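Local structure of AvtR (Acidianus filamentous virus 6, 4HV0) at residues Glu20-Val24 / Pro25-Arg29; Ile75-Lys78 / Leu79-Lys83; Thr86-Asn89 / Arg90-Glu94. The protein regulates transcription for a hyperthermophilic archaeal lipothrixvirus, probably by binding DNA through its ribbon-helix-helix fold. One frame throughout, in Å; residues are numbered along the deposited sequence.

Contact 1: Glu20-Val24 / Pro25-Arg29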
ATOM      1  N   GLU A  20     -12.501  -3.796  -8.523  1.00115.49           N
ATOM      2  CA  GLU A  20     -12.806  -4.987  -7.761  1.00113.32           C
ATOM      3  C   GLU A  20     -13.692  -4.433  -6.670  1.00110.48           C
ATOM      4  O   GLU A  20     -13.582  -3.279  -6.324  1.00126.51           O
ATOM      5  CB  GLU A  20     -11.506  -5.575  -7.194  1.00124.56           C
ATOM      6  CG  GLU A  20     -10.304  -5.416  -8.148  1.00127.65           C
ATOM      7  CD  GLU A  20      -9.129  -6.334  -7.855  1.00128.06           C
ATOM      8  OE1 GLU A  20      -9.020  -6.830  -6.708  1.00123.46           O
ATOM      9  OE2 GLU A  20      -8.314  -6.552  -8.789  1.00128.06           O
ATOM     10  N   GLY A  21     -14.589  -5.220  -6.127  1.00105.27           N
ATOM     11  CA  GLY A  21     -15.538  -4.666  -5.164  1.00104.09           C
ATOM     12  C   GLY A  21     -14.987  -4.567  -3.755  1.00 99.44           C
ATOM     13  O   GLY A  21     -15.505  -5.215  -2.856  1.00 97.02           O
ATOM     14  N   THR A  22     -13.967  -3.737  -3.543  1.00 93.87           N
ATOM     15  CA  THR A  22     -13.232  -3.754  -2.268  1.00 91.72           C
ATOM     16  C   THR A  22     -12.692  -2.392  -1.903  1.00 91.58           C
ATOM     17  O   THR A  22     -12.759  -1.450  -2.686  1.00 94.54           O
ATOM     18  CB  THR A  22     -12.016  -4.700  -2.344  1.00 88.40           C
ATOM     19  OG1 THR A  22     -11.423  -4.572  -3.647  1.00 91.15           O
ATOM     20  CG2 THR A  22     -12.424  -6.159  -2.056  1.00 84.41           C
ATOM     21  N   SER A  23     -12.118  -2.309  -0.712  1.00 87.95           N
ATOM     22  CA  SER A  23     -11.476  -1.086  -0.254  1.00 88.41           C
ATOM     23  C   SER A  23     -10.024  -0.937  -0.747  1.00 86.96           C
ATOM     24  O   SER A  23      -9.450  -1.871  -1.293  1.00 86.41           O
ATOM     25  CB  SER A  23     -11.515  -1.067   1.257  1.00 85.68           C
ATOM     26  OG  SER A  23     -10.808  -2.181   1.750  1.00 95.27           O
ATOM     27  N   VAL A  24      -9.449   0.251  -0.547  1.00 78.72           N
ATOM     28  CA  VAL A  24      -8.049   0.513  -0.862  1.00 71.07           C
ATOM     29  C   VAL A  24      -7.113  -0.321   0.033  1.00 70.59           C
ATOM     30  O   VAL A  24      -6.119  -0.864  -0.461  1.00 71.42           O
ATOM     31  CB  VAL A  24      -7.746   2.030  -0.810  1.00 68.19           C
ATOM     32  CG1 VAL A  24      -6.254   2.334  -0.880  1.00 56.71           C
ATOM     33  CG2 VAL A  24      -8.424   2.707  -1.992  1.00 67.81           C
ATOM     34  N   PRO A  25      -7.431  -0.476   1.327  1.00 64.42           N
ATOM     35  CA  PRO A  25      -6.615  -1.394   2.125  1.00 66.75           C
ATOM     36  C   PRO A  25      -6.664  -2.870   1.702  1.00 71.40           C
ATOM     37  O   PRO A  25      -5.693  -3.596   1.908  1.00 79.10           O
ATOM     38  CB  PRO A  25      -7.193  -1.239   3.532  1.00 66.65           C
ATOM     39  CG  PRO A  25      -7.722   0.138   3.561  1.00 65.70           C
ATOM     40  CD  PRO A  25      -8.301   0.336   2.186  1.00 69.09           C
ATOM     41  N   ALA A  26      -7.781  -3.322   1.156  1.00 69.78           N
ATOM     42  CA  ALA A  26      -7.861  -4.697   0.659  1.00 72.58           C
ATOM     43  C   ALA A  26      -6.895  -4.882  -0.505  1.00 63.64           C
ATOM     44  O   ALA A  26      -6.214  -5.903  -0.632  1.00 72.39           O
ATOM     45  CB  ALA A  26      -9.295  -5.049   0.245  1.00 71.42           C
ATOM     46  N   VAL A  27      -6.824  -3.883  -1.356  1.00 56.69           N
ATOM     47  CA  VAL A  27      -5.934  -3.922  -2.511  1.00 60.44           C
ATOM     48  C   VAL A  27      -4.445  -3.951  -2.023  1.00 65.13           C
ATOM     49  O   VAL A  27      -3.659  -4.801  -2.451  1.00 69.05           O
ATOM     50  CB  VAL A  27      -6.292  -2.728  -3.444  1.00 56.71           C
ATOM     51  CG1 VAL A  27      -5.324  -2.554  -4.602  1.00 52.32           C
ATOM     52  CG2 VAL A  27      -7.703  -2.892  -3.969  1.00 55.75           C
ATOM     53  N   ILE A  28      -4.078  -3.068  -1.093  1.00 60.52           N
ATOM     54  CA  ILE A  28      -2.723  -3.089  -0.522  1.00 60.50           C
ATOM     55  C   ILE A  28      -2.412  -4.448   0.087  1.00 63.91           C
ATOM     56  O   ILE A  28      -1.368  -5.015  -0.226  1.00 68.46           O
ATOM     57  CB  ILE A  28      -2.534  -2.013   0.554  1.00 56.83           C
ATOM     58  CG1 ILE A  28      -2.488  -0.642  -0.086  1.00 52.95           C
ATOM     59  CG2 ILE A  28      -1.296  -2.251   1.399  1.00 56.00           C
ATOM     60  CD1 ILE A  28      -2.711   0.430   0.962  1.00 58.37           C
ATOM     61  N   ARG A  29      -3.320  -4.997   0.908  1.00 66.77           N
ATOM     62  CA  ARG A  29      -3.141  -6.348   1.455  1.00 62.65           C
ATOM     63  C   ARG A  29      -2.946  -7.405   0.382  1.00 65.19           C
ATOM     64  O   ARG A  29      -2.069  -8.253   0.517  1.00 78.05           O
ATOM     65  CB  ARG A  29      -4.251  -6.771   2.381  1.00 64.55           C
ATOM     66  CG  ARG A  29      -4.062  -6.222   3.776  1.00 75.39           C
ATOM     67  CD  ARG A  29      -4.887  -6.981   4.805  1.00 88.62           C
ATOM     68  NE  ARG A  29      -6.313  -6.817   4.560  1.00103.94           N
ATOM     69  CZ  ARG A  29      -7.027  -5.735   4.886  1.00112.16           C
ATOM     70  NH1 ARG A  29      -6.464  -4.686   5.490  1.00117.36           N
ATOM     71  NH2 ARG A  29      -8.325  -5.701   4.594  1.00120.12           N
TER

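Contact 2: Ile75-Lys78 / Leu79-Lys83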
ATOM      1  N   ILE A  75       5.780  -6.964  10.631  1.00 53.04           N
ATOM      2  CA  ILE A  75       7.210  -7.021  10.807  1.00 55.50           C
ATOM      3  C   ILE A  75       7.922  -7.575   9.568  1.00 54.79           C
ATOM      4  O   ILE A  75       8.918  -6.982   9.135  1.00 58.01           O
ATOM      5  CB  ILE A  75       7.569  -7.799  12.103  1.00 62.52           C
ATOM      6  CG1 ILE A  75       7.164  -6.951  13.321  1.00 69.27           C
ATOM      7  CG2 ILE A  75       9.048  -8.120  12.210  1.00 52.16           C
ATOM      8  CD1 ILE A  75       6.890  -7.697  14.613  1.00 65.42           C
ATOM      9  N   LEU A  76       7.412  -8.657   8.964  1.00 55.91           N
ATOM     10  CA  LEU A  76       8.085  -9.235   7.782  1.00 51.17           C
ATOM     11  C   LEU A  76       8.122  -8.198   6.684  1.00 47.24           C
ATOM     12  O   LEU A  76       9.153  -7.976   6.075  1.00 37.92           O
ATOM     13  CB  LEU A  76       7.398 -10.507   7.274  1.00 53.18           C
ATOM     14  CG  LEU A  76       7.461 -11.714   8.223  1.00 55.62           C
ATOM     15  CD1 LEU A  76       6.697 -12.879   7.622  1.00 58.39           C
ATOM     16  CD2 LEU A  76       8.889 -12.114   8.552  1.00 57.96           C
ATOM     17  N   VAL A  77       6.996  -7.529   6.460  1.00 42.06           N
ATOM     18  CA  VAL A  77       6.941  -6.584   5.395  1.00 44.47           C
ATOM     19  C   VAL A  77       7.919  -5.436   5.632  1.00 50.83           C
ATOM     20  O   VAL A  77       8.666  -5.081   4.725  1.00 56.15           O
ATOM     21  CB  VAL A  77       5.528  -6.090   5.145  1.00 42.78           C
ATOM     22  CG1 VAL A  77       5.549  -4.838   4.285  1.00 41.56           C
ATOM     23  CG2 VAL A  77       4.745  -7.192   4.442  1.00 41.81           C
ATOM     24  N   LYS A  78       7.937  -4.876   6.835  1.00 53.16           N
ATOM     25  CA  LYS A  78       8.916  -3.841   7.157  1.00 54.75           C
ATOM     26  C   LYS A  78      10.325  -4.307   6.922  1.00 46.49           C
ATOM     27  O   LYS A  78      11.155  -3.594   6.340  1.00 44.90           O
ATOM     28  CB  LYS A  78       8.816  -3.430   8.617  1.00 64.37           C
ATOM     29  CG  LYS A  78       7.656  -2.527   8.993  1.00 66.11           C
ATOM     30  CD  LYS A  78       7.825  -2.136  10.460  1.00 77.14           C
ATOM     31  CE  LYS A  78       6.538  -2.100  11.267  1.00 83.13           C
ATOM     32  NZ  LYS A  78       5.986  -0.742  11.129  1.00 93.37           N
ATOM     33  N   LEU A  79      10.608  -5.510   7.350  1.00 43.55           N
ATOM     34  CA  LEU A  79      11.958  -6.014   7.207  1.00 50.38           C
ATOM     35  C   LEU A  79      12.338  -6.199   5.759  1.00 49.51           C
ATOM     36  O   LEU A  79      13.462  -5.904   5.386  1.00 53.11           O
ATOM     37  CB  LEU A  79      12.080  -7.320   7.961  1.00 54.28           C
ATOM     38  CG  LEU A  79      13.434  -8.024   7.984  1.00 67.38           C
ATOM     39  CD1 LEU A  79      14.413  -7.152   8.779  1.00 67.51           C
ATOM     40  CD2 LEU A  79      13.321  -9.445   8.547  1.00 63.08           C
ATOM     41  N   GLU A  80      11.417  -6.725   4.954  1.00 51.08           N
ATOM     42  CA  GLU A  80      11.710  -7.010   3.564  1.00 49.49           C
ATOM     43  C   GLU A  80      11.907  -5.719   2.789  1.00 44.77           C
ATOM     44  O   GLU A  80      12.794  -5.638   1.963  1.00 42.30           O
ATOM     45  CB  GLU A  80      10.588  -7.851   2.963  1.00 55.95           C
ATOM     46  CG  GLU A  80      10.620  -9.316   3.381  1.00 58.24           C
ATOM     47  CD  GLU A  80      11.883 -10.052   2.948  1.00 64.10           C
ATOM     48  OE1 GLU A  80      12.472  -9.675   1.914  1.00 78.98           O
ATOM     49  OE2 GLU A  80      12.307 -11.011   3.633  1.00 64.32           O
ATOM     50  N   LEU A  81      11.091  -4.696   3.067  1.00 45.66           N
ATOM     51  CA  LEU A  81      11.271  -3.397   2.427  1.00 43.20           C
ATOM     52  C   LEU A  81      12.627  -2.824   2.828  1.00 43.38           C
ATOM     53  O   LEU A  81      13.299  -2.231   1.998  1.00 47.31           O
ATOM     54  CB  LEU A  81      10.152  -2.435   2.790  1.00 42.79           C
ATOM     55  CG  LEU A  81       8.723  -2.833   2.376  1.00 46.89           C
ATOM     56  CD1 LEU A  81       7.587  -2.089   3.126  1.00 39.78           C
ATOM     57  CD2 LEU A  81       8.597  -2.698   0.850  1.00 38.50           C
ATOM     58  N   LYS A  82      13.040  -3.027   4.073  1.00 44.92           N
ATOM     59  CA  LYS A  82      14.340  -2.532   4.533  1.00 52.31           C
ATOM     60  C   LYS A  82      15.447  -3.251   3.828  1.00 47.65           C
ATOM     61  O   LYS A  82      16.288  -2.618   3.189  1.00 49.05           O
ATOM     62  CB  LYS A  82      14.548  -2.698   6.049  1.00 61.55           C
ATOM     63  CG  LYS A  82      14.318  -1.423   6.865  1.00 73.10           C
ATOM     64  CD  LYS A  82      15.339  -1.020   7.951  1.00 80.95           C
ATOM     65  CE  LYS A  82      15.126   0.453   8.309  1.00 82.18           C
ATOM     66  NZ  LYS A  82      14.789   1.353   7.152  1.00 67.08           N
ATOM     67  N   LYS A  83      15.442  -4.573   3.900  1.00 43.77           N
ATOM     68  CA  LYS A  83      16.456  -5.376   3.173  1.00 46.42           C
ATOM     69  C   LYS A  83      16.560  -5.023   1.682  1.00 44.26           C
ATOM     70  O   LYS A  83      17.622  -4.987   1.088  1.00 48.07           O
ATOM     71  CB  LYS A  83      16.192  -6.871   3.325  1.00 48.25           C
ATOM     72  CG  LYS A  83      16.321  -7.352   4.755  1.00 51.50           C
ATOM     73  CD  LYS A  83      16.083  -8.836   4.860  1.00 59.59           C
ATOM     74  CE  LYS A  83      16.705  -9.450   6.106  1.00 65.30           C
ATOM     75  NZ  LYS A  83      16.472 -10.935   6.165  1.00 75.80           N
TER

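Contact 3: Thr86-Asn89 / Arg90-Glu94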
ATOM      1  N   THR A  86      13.796  -0.082   0.108  1.00 46.49           N
ATOM      2  CA  THR A  86      12.716   0.647  -0.563  1.00 44.49           C
ATOM      3  C   THR A  86      11.656   1.006   0.430  1.00 46.35           C
ATOM      4  O   THR A  86      11.500   0.317   1.437  1.00 47.45           O
ATOM      5  CB  THR A  86      12.071  -0.124  -1.755  1.00 48.89           C
ATOM      6  OG1 THR A  86      11.252   0.782  -2.538  1.00 45.93           O
ATOM      7  CG2 THR A  86      11.272  -1.413  -1.316  1.00 42.16           C
ATOM      8  N   THR A  87      10.985   2.131   0.168  1.00 45.33           N
ATOM      9  CA  THR A  87       9.831   2.489   0.906  1.00 42.30           C
ATOM     10  C   THR A  87       8.709   1.694   0.223  1.00 44.50           C
ATOM     11  O   THR A  87       8.831   1.195  -0.905  1.00 41.01           O
ATOM     12  CB  THR A  87       9.488   3.988   0.794  1.00 42.18           C
ATOM     13  OG1 THR A  87       9.420   4.316  -0.578  1.00 50.31           O
ATOM     14  CG2 THR A  87      10.467   4.894   1.453  1.00 38.95           C
ATOM     15  N   LEU A  88       7.598   1.578   0.923  1.00 46.36           N
ATOM     16  CA  LEU A  88       6.467   0.930   0.368  1.00 44.96           C
ATOM     17  C   LEU A  88       5.941   1.764  -0.807  1.00 46.94           C
ATOM     18  O   LEU A  88       5.521   1.208  -1.851  1.00 48.93           O
ATOM     19  CB  LEU A  88       5.405   0.782   1.427  1.00 44.87           C
ATOM     20  CG  LEU A  88       4.156   0.085   0.911  1.00 42.99           C
ATOM     21  CD1 LEU A  88       4.449  -1.150   0.114  1.00 38.56           C
ATOM     22  CD2 LEU A  88       3.397  -0.240   2.172  1.00 46.90           C
ATOM     23  N   ASN A  89       5.945   3.085  -0.640  1.00 44.51           N
ATOM     24  CA  ASN A  89       5.394   3.975  -1.675  1.00 42.75           C
ATOM     25  C   ASN A  89       6.162   3.806  -2.950  1.00 41.37           C
ATOM     26  O   ASN A  89       5.585   3.709  -4.000  1.00 42.94           O
ATOM     27  CB  ASN A  89       5.455   5.462  -1.286  1.00 44.56           C
ATOM     28  CG  ASN A  89       4.962   6.402  -2.413  1.00 42.37           C
ATOM     29  OD1 ASN A  89       3.765   6.559  -2.628  1.00 53.53           O
ATOM     30  ND2 ASN A  89       5.870   7.023  -3.107  1.00 44.26           N
ATOM     31  N   ARG A  90       7.485   3.804  -2.860  1.00 41.13           N
ATOM     32  CA  ARG A  90       8.273   3.673  -4.051  1.00 40.62           C
ATOM     33  C   ARG A  90       8.076   2.267  -4.687  1.00 46.06           C
ATOM     34  O   ARG A  90       8.020   2.160  -5.901  1.00 43.10           O
ATOM     35  CB  ARG A  90       9.744   3.896  -3.772  1.00 41.47           C
ATOM     36  CG  ARG A  90      10.595   3.980  -5.047  1.00 36.44           C
ATOM     37  CD  ARG A  90      12.039   4.131  -4.644  1.00 39.85           C
ATOM     38  NE  ARG A  90      12.797   2.951  -5.060  1.00 47.54           N
ATOM     39  CZ  ARG A  90      13.760   2.355  -4.372  1.00 47.70           C
ATOM     40  NH1 ARG A  90      14.138   2.802  -3.202  1.00 53.39           N
ATOM     41  NH2 ARG A  90      14.352   1.302  -4.873  1.00 56.96           N
ATOM     42  N   PHE A  91       7.945   1.230  -3.861  1.00 39.47           N
ATOM     43  CA  PHE A  91       7.682  -0.102  -4.360  1.00 49.05           C
ATOM     44  C   PHE A  91       6.364  -0.141  -5.144  1.00 48.05           C
ATOM     45  O   PHE A  91       6.339  -0.565  -6.279  1.00 50.23           O
ATOM     46  CB  PHE A  91       7.670  -1.055  -3.167  1.00 52.69           C
ATOM     47  CG  PHE A  91       7.223  -2.436  -3.463  1.00 51.97           C
ATOM     48  CD1 PHE A  91       8.125  -3.397  -3.843  1.00 61.07           C
ATOM     49  CD2 PHE A  91       5.916  -2.804  -3.233  1.00 62.85           C
ATOM     50  CE1 PHE A  91       7.707  -4.693  -4.073  1.00 70.67           C
ATOM     51  CE2 PHE A  91       5.489  -4.101  -3.440  1.00 63.99           C
ATOM     52  CZ  PHE A  91       6.380  -5.045  -3.865  1.00 63.20           C
ATOM     53  N   LEU A  92       5.293   0.374  -4.560  1.00 50.76           N
ATOM     54  CA  LEU A  92       4.013   0.456  -5.273  1.00 56.66           C
ATOM     55  C   LEU A  92       4.095   1.341  -6.523  1.00 57.51           C
ATOM     56  O   LEU A  92       3.495   1.033  -7.539  1.00 65.66           O
ATOM     57  CB  LEU A  92       2.919   1.006  -4.367  1.00 50.19           C
ATOM     58  CG  LEU A  92       2.569   0.184  -3.145  1.00 48.70           C
ATOM     59  CD1 LEU A  92       1.775   1.033  -2.182  1.00 45.19           C
ATOM     60  CD2 LEU A  92       1.760  -1.034  -3.581  1.00 49.44           C
ATOM     61  N   LYS A  93       4.877   2.410  -6.461  1.00 56.87           N
ATOM     62  CA  LYS A  93       5.053   3.302  -7.616  1.00 64.95           C
ATOM     63  C   LYS A  93       5.747   2.601  -8.785  1.00 62.92           C
ATOM     64  O   LYS A  93       5.380   2.791  -9.930  1.00 72.88           O
ATOM     65  CB  LYS A  93       5.853   4.540  -7.189  1.00 68.26           C
ATOM     66  CG  LYS A  93       5.735   5.760  -8.072  1.00 68.02           C
ATOM     67  CD  LYS A  93       6.261   7.021  -7.363  1.00 86.15           C
ATOM     68  CE  LYS A  93       7.742   6.945  -6.918  1.00 86.93           C
ATOM     69  NZ  LYS A  93       8.314   8.126  -6.188  1.00 81.96           N
ATOM     70  N   GLU A  94       6.755   1.790  -8.489  1.00 64.35           N
ATOM     71  CA  GLU A  94       7.471   1.051  -9.522  1.00 63.65           C
ATOM     72  C   GLU A  94       6.629  -0.053 -10.151  1.00 63.95           C
ATOM     73  O   GLU A  94       6.831  -0.440 -11.297  1.00 70.95           O
ATOM     74  CB  GLU A  94       8.730   0.418  -8.934  1.00 62.74           C
ATOM     75  CG  GLU A  94       9.787   1.431  -8.520  1.00 63.58           C
ATOM     76  CD  GLU A  94      11.058   0.781  -8.033  1.00 73.95           C
ATOM     77  OE1 GLU A  94      11.209  -0.472  -8.177  1.00 90.44           O
ATOM     78  OE2 GLU A  94      11.925   1.519  -7.531  1.00 78.02           O
TER

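Contact 1: Glu20-Val24 / Pro25-Arg29
Ser23 caps helix 24-36 by turning its hydroxyl back onto Ala26. The turn joins helix 7-19 to helix 24-36, the two helices of the CopG-type ribbon-helix-helix unit. Ser23 OG lies between its own backbone N and carbonyl carbon, chi1 61°. This brings it over the first turn of the helix, where it accepts from Ala26 N at 3.3 Å. The N-cap bond is moderately straight, 149° at the hydrogen. It serves an NH that has no acceptor in a preceding helical turn. Ser23 O takes a weak bond from Ala26 N as well, and the first i to i+4 bond of the helix, also weak, from Val27 N.

Thr22 covers the flank of the cap. Its CB stands 3.8 Å from Ala26 CB, and its CG2 branch touches the same methyl. The hydroxyl branch is directed elsewhere: Thr22 OG1 approaches Val27 CG2 at 4.1 Å, the two side chains meeting at a slant. Pro25 fills the first turn. Its ring nitrogen carries no hydrogen, which costs nothing at a position where no helical acceptor precedes it. Ser23 OG lies 3.6 Å from Pro25 CD.

Val24 carries its methyls off the turn and into the protein, against Leu13 and Ala17 of helix 7-19 and Ile65 of strand 60-65. Val27 and Ile28 also reach Leu13. Val24 CG1 is only loosely packed on Ile28 CD1, at 4.4 Å. The next i to i+4 bond is stronger: Ile28 N donates to Val24 O at 3.1 Å, almost straight at 170°.

Contact 2: Ile75-Lys78 / Leu79-Lys83
Leu76 and Glu80 are joined by a short backbone bond, Glu80 N to Leu76 O at 2.8 Å. It is one of four successive i to i+4 bonds of an ordinary alpha-helix. Leu79 N donates to Ile75 O at 2.9 Å. Leu81 N donates to Val77 O at 3.0 Å and is the straightest of the four, 169° at the hydrogen. Lys82 N closes the series on Lys78 O, also at 3.0 Å.

The side chains add one apolar contact between the two segments. Val77 CG1 meets Leu81 CD1 at 3.6 Å, with the two side chains side by side and pointing the same way. Val77 CG1 is anti to its backbone N, chi1 165°, which places this methyl on the side of its carbonyl and toward the next turn. Leu81 lies beside the Val77 carbonyl. Lys78 bends at its far end toward Glu74, with which it makes a long, weak ion pair.

The helix has one inward face and a largely exposed remainder. Val77 touches Ile38 in a loop, Leu81 and Glu80 touch Phe36 of helix 24-36, and Leu81 also meets Thr86 ahead of helix 88-97.

Contact 3: Thr86-Asn89 / Arg90-Glu94
Thr87 is the N-cap of helix 88-97, and its hydroxyl accepts from Arg90 N. The bond from Arg90 N to Thr87 OG1 is 3.0 Å long with an angle of 159°. With chi1 at 53°, Thr87 OG1 folds back over the first turn, within reach of Arg90 N. Thr87 O takes two donors. Phe91 N reaches it at 3.1 Å, tilted from the carbonyl plane. Thr86 OG1 donates to it at 2.9 Å, in the plane and on a lone pair.

The same Thr86 hydroxyl lies over the centre of one face of the Arg90 guanidinium, 3.4 Å above the plane. Arg90 is held in this position at its edge. Its NE makes a salt bridge with Glu94 OE2 at 3.0 Å, close to the guanidinium plane, on the anti side of the carboxylate and well out of its plane. Arg90 NH1 donates to Gly85 O.

On the apolar side, Leu88 CD1 touches Phe91 CD2 and Leu92 CG, each at 4.0 Å. It meets the Phe91 ring obliquely. Leu88 and Leu92 continue inward to Leu32 and Ile31 of helix 24-36.

Asn89 and Lys93 lie one turn apart, and both find their polar partners on Glu6: Asn89 OD1 accepts from Glu6 N, and Lys93 NZ makes a salt bridge with Glu6 OE2.

The chemistry is divided by side. Leu88 and Leu92 pack the helix against helix 24-36, and Asn89 and Lys93 tie it to the end of strand 3-6. The Arg90-Glu94 salt bridge spans one turn on the solvent side, where the two opposite charges probably balance each other.

In the fold
The contacts follow one another along the chain without overlap. Contact 1 lies at the turn into helix 24-36, contact 2 within helix 71-84 and contact 3 at the start of helix 88-97. Contacts 2 and 3 are neighbours, their centres about 12 Å apart. They touch directly: Leu81 O probably accepts a hydrogen bond from Thr86 N. Contact 1 lies on the opposite side of the chain's centre from both, with centres about 21 Å from contact 2 and 17 Å from contact 3. Helix 24-36 is the common element. It starts in contact 1, and residues farther along it pack against both later helices, joining the N-terminal ribbon-helix-helix region to the C-terminal helices in one compact fold.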